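Local coordinates for zinc-binding protein TroA (Treponema pallidum, PDB 1K0F) that binds zinc with high affinity in the periplasm and delivers it to the permease of the TroABC ABC transporter for import into the cytoplasm, at residues L92-E95 / E96-D100; G59-L62 / E63-M66; A231-R235 / G236-Q240. All blocks are in the same frame, centred on the assembly; numbering follows the deposited sequence.

Contact 1 (L92-E95 / E96-D100)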
# COMPACT_ATOMS: atom_id res chain seq x y z
N LEU A 92 -8.16 9.07 -6.82
CA LEU A 92 -7.77 9.18 -8.22
C LEU A 92 -8.52 8.11 -8.99
O LEU A 92 -8.84 7.05 -8.44
CB LEU A 92 -6.26 8.96 -8.40
CG LEU A 92 -5.25 9.81 -7.62
CD1 LEU A 92 -3.84 9.45 -8.07
CD2 LEU A 92 -5.52 11.27 -7.85
N SER A 93 -8.81 8.39 -10.25
CA SER A 93 -9.50 7.41 -11.07
C SER A 93 -8.55 6.97 -12.17
O SER A 93 -7.47 7.55 -12.34
CB SER A 93 -10.75 8.00 -11.70
OG SER A 93 -11.38 7.05 -12.55
N LEU A 94 -8.95 5.94 -12.90
CA LEU A 94 -8.16 5.41 -14.00
C LEU A 94 -9.11 5.26 -15.18
O LEU A 94 -10.03 4.43 -15.16
CB LEU A 94 -7.56 4.06 -13.62
CG LEU A 94 -6.35 4.10 -12.66
CD1 LEU A 94 -6.81 3.95 -11.22
CD2 LEU A 94 -5.40 2.99 -13.05
N GLU A 95 -8.91 6.08 -16.21
CA GLU A 95 -9.77 6.02 -17.38
C GLU A 95 -11.19 6.21 -16.87
O GLU A 95 -12.15 5.75 -17.48
CB GLU A 95 -9.64 4.65 -18.06
CG GLU A 95 -9.23 4.70 -19.52
CD GLU A 95 -7.95 5.50 -19.74
OE1 GLU A 95 -6.90 4.88 -20.04
OE2 GLU A 95 -8.00 6.75 -19.61
N GLU A 96 -11.31 6.88 -15.72
CA GLU A 96 -12.61 7.13 -15.12
C GLU A 96 -13.32 5.84 -14.73
O GLU A 96 -14.30 5.87 -13.99
CB GLU A 96 -13.50 7.92 -16.09
CG GLU A 96 -12.91 9.25 -16.54
CD GLU A 96 -12.13 9.13 -17.84
OE1 GLU A 96 -10.90 8.85 -17.78
OE2 GLU A 96 -12.73 9.33 -18.91
N ALA A 97 -12.82 4.72 -15.22
CA ALA A 97 -13.42 3.43 -14.93
C ALA A 97 -12.96 2.88 -13.59
O ALA A 97 -13.75 2.31 -12.83
CB ALA A 97 -13.08 2.44 -16.05
N GLU A 98 -11.68 3.07 -13.29
CA GLU A 98 -11.10 2.58 -12.05
C GLU A 98 -10.86 3.65 -10.99
O GLU A 98 -10.84 4.85 -11.28
CB GLU A 98 -9.77 1.88 -12.34
CG GLU A 98 -9.50 0.70 -11.44
CD GLU A 98 -10.30 -0.51 -11.82
OE1 GLU A 98 -10.99 -0.45 -12.87
OE2 GLU A 98 -10.25 -1.53 -11.09
N PHE A 99 -10.67 3.20 -9.76
CA PHE A 99 -10.41 4.07 -8.62
C PHE A 99 -9.13 3.59 -7.93
O PHE A 99 -9.15 2.60 -7.19
CB PHE A 99 -11.58 4.01 -7.62
CG PHE A 99 -12.51 5.19 -7.69
CD1 PHE A 99 -12.05 6.45 -8.07
CD2 PHE A 99 -13.86 5.04 -7.38
CE1 PHE A 99 -12.91 7.54 -8.14
CE2 PHE A 99 -14.74 6.14 -7.45
CZ PHE A 99 -14.26 7.39 -7.83
N ASP A 100 -8.03 4.28 -8.19
CA ASP A 100 -6.74 3.93 -7.60
C ASP A 100 -6.93 3.61 -6.12
O ASP A 100 -7.24 4.48 -5.32
CB ASP A 100 -5.76 5.10 -7.77
CG ASP A 100 -4.31 4.71 -7.51
OD1 ASP A 100 -4.03 3.51 -7.37
OD2 ASP A 100 -3.45 5.62 -7.45
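L94 and E98 face each other as a hydrogen-bonded pair in a small antiparallel hairpin, and each backbone both gives and receives. The N-H of E98 runs almost dead straight to L94 O (2.8 Å, 178° at the hydrogen). The return bond, from L94 N to E98 O, is 2.7 Å long and more bent. One step toward the open end, S93 and F99 form a non-hydrogen-bonded pair, and beyond it D100 N makes a weak bond of 2.9 Å with L92 O.

The two-stranded ladder is not regular. A97 and E98 both lie opposite L94, which makes a classic beta bulge next to the tight turn at E95 and E96, where both residues have positive phi.

Apolar packing gathers on the face that carries L94 and E98. Their side chains cross at a slant, with CB of L94 3.4 Å from CB of E98. The isobutyl group of L94 leans back along the strand, CG beside its own nitrogen (chi1 -76°), and this brings CD1 to 3.8 Å from D100 CB. Separately, L92 and D100 run alongside one another, the leucine methyl CD1 lying 3.9 Å from the carboxylate oxygen OD2 of D100.

On the S93 and F99 face, the phenyl group turns an edge to the backbone: F99 CD1 is 3.3 Å from L92 O, which lies in the ring plane, while R91 makes a cation-pi contact with the ring.

At the exposed turn, the carboxylate planes of E95 and E96 are nearly perpendicular. E95 OE2 and E96 OE1 are 4.0 Å apart, close enough that their like charges probably disfavour each other mildly. At the other end, buried D100 hydrogen-bonds through OD1 to ND1 of H102, one of the zinc-binding residues, and so probably helps orient its imidazole in this zinc-free form.

Contact 2 (G59-L62 / E63-M66)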
# COMPACT_ATOMS: atom_id res chain seq x y z
N GLY A 59 -10.99 -1.65 0.22
CA GLY A 59 -12.17 -1.22 -0.50
C GLY A 59 -11.50 -0.71 -1.76
O GLY A 59 -10.47 -1.25 -2.17
N LEU A 60 -12.05 0.33 -2.37
CA LEU A 60 -11.46 0.87 -3.59
C LEU A 60 -11.00 -0.25 -4.52
O LEU A 60 -10.02 -0.12 -5.24
CB LEU A 60 -10.28 1.77 -3.23
CG LEU A 60 -10.61 2.94 -2.29
CD1 LEU A 60 -9.50 3.96 -2.35
CD2 LEU A 60 -11.94 3.58 -2.69
N HIS A 61 -11.74 -1.35 -4.50
CA HIS A 61 -11.43 -2.49 -5.35
C HIS A 61 -9.97 -2.91 -5.30
O HIS A 61 -9.40 -3.31 -6.32
CB HIS A 61 -11.82 -2.17 -6.79
CG HIS A 61 -11.71 -3.35 -7.72
ND1 HIS A 61 -12.39 -4.53 -7.50
CD2 HIS A 61 -11.01 -3.52 -8.86
CE1 HIS A 61 -12.11 -5.38 -8.47
NE2 HIS A 61 -11.27 -4.79 -9.30
N LEU A 62 -9.36 -2.85 -4.13
CA LEU A 62 -7.96 -3.25 -4.03
C LEU A 62 -7.87 -4.76 -4.08
O LEU A 62 -7.26 -5.33 -4.99
CB LEU A 62 -7.35 -2.74 -2.73
CG LEU A 62 -5.93 -3.24 -2.54
CD1 LEU A 62 -5.00 -2.42 -3.40
CD2 LEU A 62 -5.53 -3.18 -1.09
N GLU A 63 -8.48 -5.40 -3.09
CA GLU A 63 -8.49 -6.84 -2.95
C GLU A 63 -9.44 -7.51 -3.94
O GLU A 63 -10.20 -8.41 -3.59
CB GLU A 63 -8.89 -7.19 -1.51
CG GLU A 63 -7.92 -6.64 -0.47
CD GLU A 63 -8.40 -5.35 0.19
OE1 GLU A 63 -9.21 -4.61 -0.41
OE2 GLU A 63 -7.96 -5.08 1.33
N THR A 64 -9.37 -7.06 -5.19
CA THR A 64 -10.20 -7.56 -6.28
C THR A 64 -10.82 -8.95 -6.12
O THR A 64 -12.02 -9.12 -6.31
CB THR A 64 -9.39 -7.56 -7.60
OG1 THR A 64 -8.26 -8.44 -7.46
CG2 THR A 64 -8.90 -6.15 -7.92
N LYS A 65 -9.99 -9.93 -5.78
CA LYS A 65 -10.46 -11.31 -5.64
C LYS A 65 -11.04 -11.74 -4.29
O LYS A 65 -10.86 -12.88 -3.87
CB LYS A 65 -9.32 -12.26 -6.02
CG LYS A 65 -9.15 -12.47 -7.52
CD LYS A 65 -7.73 -12.17 -7.97
CE LYS A 65 -7.61 -12.34 -9.47
NZ LYS A 65 -8.88 -11.97 -10.16
N MET A 66 -11.76 -10.84 -3.61
CA MET A 66 -12.33 -11.19 -2.32
C MET A 66 -13.80 -10.78 -2.18
O MET A 66 -14.44 -11.09 -1.17
CB MET A 66 -11.51 -10.56 -1.19
CG MET A 66 -10.23 -11.30 -0.88
SD MET A 66 -9.50 -10.80 0.69
CE MET A 66 -8.89 -12.35 1.28
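H61 and T64 meet in a CH-pi contact, the methyl CG2 of the threonine sitting over one face of the imidazole, 3.4 Å from the ring centroid and displaced toward the rim. NE2 of H61 is the ring atom nearest to T64 CG2, at 3.1 Å. With CG of H61 anti to its nitrogen (chi1 -172°), the ring reaches forward along the chain to the threonine.

Backbone bonds shape the loop around this pair. E63 is the centre of an inverse gamma turn, closed by T64 N to L62 O at 2.7 Å. Just before it, L62 N bonds to G59 O at 2.8 Å.

A methyl of L62, CD2, packs against the carboxylate end of the bent E63 chain, 3.8 Å from E63 CD. OE2 of the buried E63 is gripped by T8 OG1 and N58 N.

L62 faces two zinc-binding residues: its side chain is close to H37 and H102, and its carbonyl O, besides closing the gamma turn, takes a weak hydrogen bond from H37 ND1. The turn that fixes this carbonyl may therefore also help orient a metal-binding imidazole, and the engagement of ND1 would be consistent with NE2 of H37 being the nitrogen turned to the metal.

Contact 3 (A231-R235 / G236-Q240)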
# COMPACT_ATOMS: atom_id res chain seq x y z
N ALA A 231 16.52 -4.22 -20.44
CA ALA A 231 16.01 -3.58 -21.64
C ALA A 231 16.58 -2.17 -21.65
O ALA A 231 16.96 -1.65 -22.70
CB ALA A 231 14.50 -3.54 -21.60
N VAL A 232 16.67 -1.56 -20.48
CA VAL A 232 17.23 -0.22 -20.38
C VAL A 232 18.69 -0.33 -20.76
O VAL A 232 19.20 0.46 -21.54
CB VAL A 232 17.13 0.32 -18.95
CG1 VAL A 232 17.64 1.75 -18.91
CG2 VAL A 232 15.69 0.26 -18.48
N GLN A 233 19.36 -1.34 -20.21
CA GLN A 233 20.77 -1.58 -20.49
C GLN A 233 21.01 -1.70 -21.99
O GLN A 233 21.94 -1.11 -22.54
CB GLN A 233 21.23 -2.87 -19.81
CG GLN A 233 22.47 -2.72 -18.95
CD GLN A 233 22.16 -2.79 -17.48
OE1 GLN A 233 22.92 -3.35 -16.69
NE2 GLN A 233 21.01 -2.23 -17.08
N ALA A 234 20.14 -2.47 -22.65
CA ALA A 234 20.23 -2.68 -24.08
C ALA A 234 19.87 -1.38 -24.80
O ALA A 234 19.81 -1.34 -26.03
CB ALA A 234 19.28 -3.79 -24.49
N ARG A 235 19.61 -0.33 -24.03
CA ARG A 235 19.27 0.97 -24.59
C ARG A 235 20.34 2.04 -24.30
O ARG A 235 20.14 3.22 -24.58
CB ARG A 235 17.92 1.44 -24.05
CG ARG A 235 16.77 0.50 -24.39
CD ARG A 235 15.85 1.09 -25.45
NE ARG A 235 14.50 0.54 -25.37
CZ ARG A 235 13.65 0.52 -26.39
NH1 ARG A 235 13.99 1.01 -27.57
NH2 ARG A 235 12.44 -0.01 -26.23
N GLY A 236 21.46 1.61 -23.73
CA GLY A 236 22.55 2.53 -23.43
C GLY A 236 22.58 3.12 -22.03
O GLY A 236 23.36 4.03 -21.76
N HIS A 237 21.76 2.59 -21.13
CA HIS A 237 21.70 3.09 -19.77
C HIS A 237 21.65 1.97 -18.73
O HIS A 237 20.87 1.03 -18.86
CB HIS A 237 20.47 3.98 -19.61
CG HIS A 237 20.26 4.49 -18.21
ND1 HIS A 237 21.27 5.08 -17.48
CD2 HIS A 237 19.18 4.48 -17.41
CE1 HIS A 237 20.82 5.41 -16.29
NE2 HIS A 237 19.55 5.05 -16.22
N VAL A 238 22.49 2.09 -17.71
CA VAL A 238 22.51 1.10 -16.63
C VAL A 238 21.75 1.65 -15.44
O VAL A 238 22.27 2.43 -14.64
CB VAL A 238 23.94 0.77 -16.15
CG1 VAL A 238 23.91 -0.53 -15.38
CG2 VAL A 238 24.88 0.69 -17.33
N VAL A 239 20.49 1.26 -15.34
CA VAL A 239 19.68 1.71 -14.24
C VAL A 239 19.84 0.74 -13.08
O VAL A 239 19.91 -0.48 -13.25
CB VAL A 239 18.19 1.81 -14.64
CG1 VAL A 239 17.64 0.44 -14.98
CG2 VAL A 239 17.41 2.45 -13.52
N GLN A 240 19.93 1.32 -11.90
CA GLN A 240 20.09 0.55 -10.69
C GLN A 240 18.71 0.23 -10.15
O GLN A 240 17.81 1.04 -10.24
CB GLN A 240 20.83 1.38 -9.65
CG GLN A 240 22.30 1.09 -9.50
CD GLN A 240 22.85 1.70 -8.24
OE1 GLN A 240 22.65 2.89 -7.97
NE2 GLN A 240 23.54 0.90 -7.43
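This is a local contact at the C-terminal end of helix 225-233, where the chain breaks out of the helix and turns toward strand 240-245. The ending matches the bonding pattern of a Schellman motif. G236 N bonds to Q233 O at 3.0 Å, closing a type I turn, and a longer, weak bond of 3.4 Å runs from H237 N back to V232 O. G236 takes a positive phi of 95°, a conformation at which a side chain would collide with the preceding carbonyl.

Side chains pack across the reversal. V232 and H237 lie side by side, with CG1 of V232 3.5 Å from H237 CD2. Because CG1 is anti to the valine nitrogen (chi1 -176°), it points onward to the returning chain, and V232 CB is also 4.0 Å from V239 CG1. V239 crosses V232 at about a right angle and continues onto I214 of the neighbouring strand.

On the outer flank, the amide of Q233 slants over V238, OE1 standing 3.3 Å from V238 CG1, while its NE2 weakly bonds R229 O. NE2 of H237 donates to L211 O.

The carbonyls of V232 and Q233 thus both meet backbone N-H groups beyond the helix, the bond from H237 N to V232 O being weak, and the imidazole pins the exit of the chain to the loop before strand 213-217.

In the fold
Along the chain the order is contact 2, contact 1, contact 3, each closed before the next opens. Contacts 1 and 2 are neighbours, their centres 14 Å apart, and they touch: E98 OE2 comes within 3.1 Å of H61 CD2, and D100 O packs on CD1 of L60. Contact 2 follows strand 54-57 of the four-stranded parallel sheet and lies beside H37 and H102; contact 1 touches H102 through D100. Contact 3 lies across the molecule, its centre 31 Å from contact 1's and 35 Å from contact 2's, in the other lobe. Contacts 1 and 2 thus border the H37 and H102 part of the zinc site, whereas contact 3 leads helix 225-233 into strand 240-245, away from it.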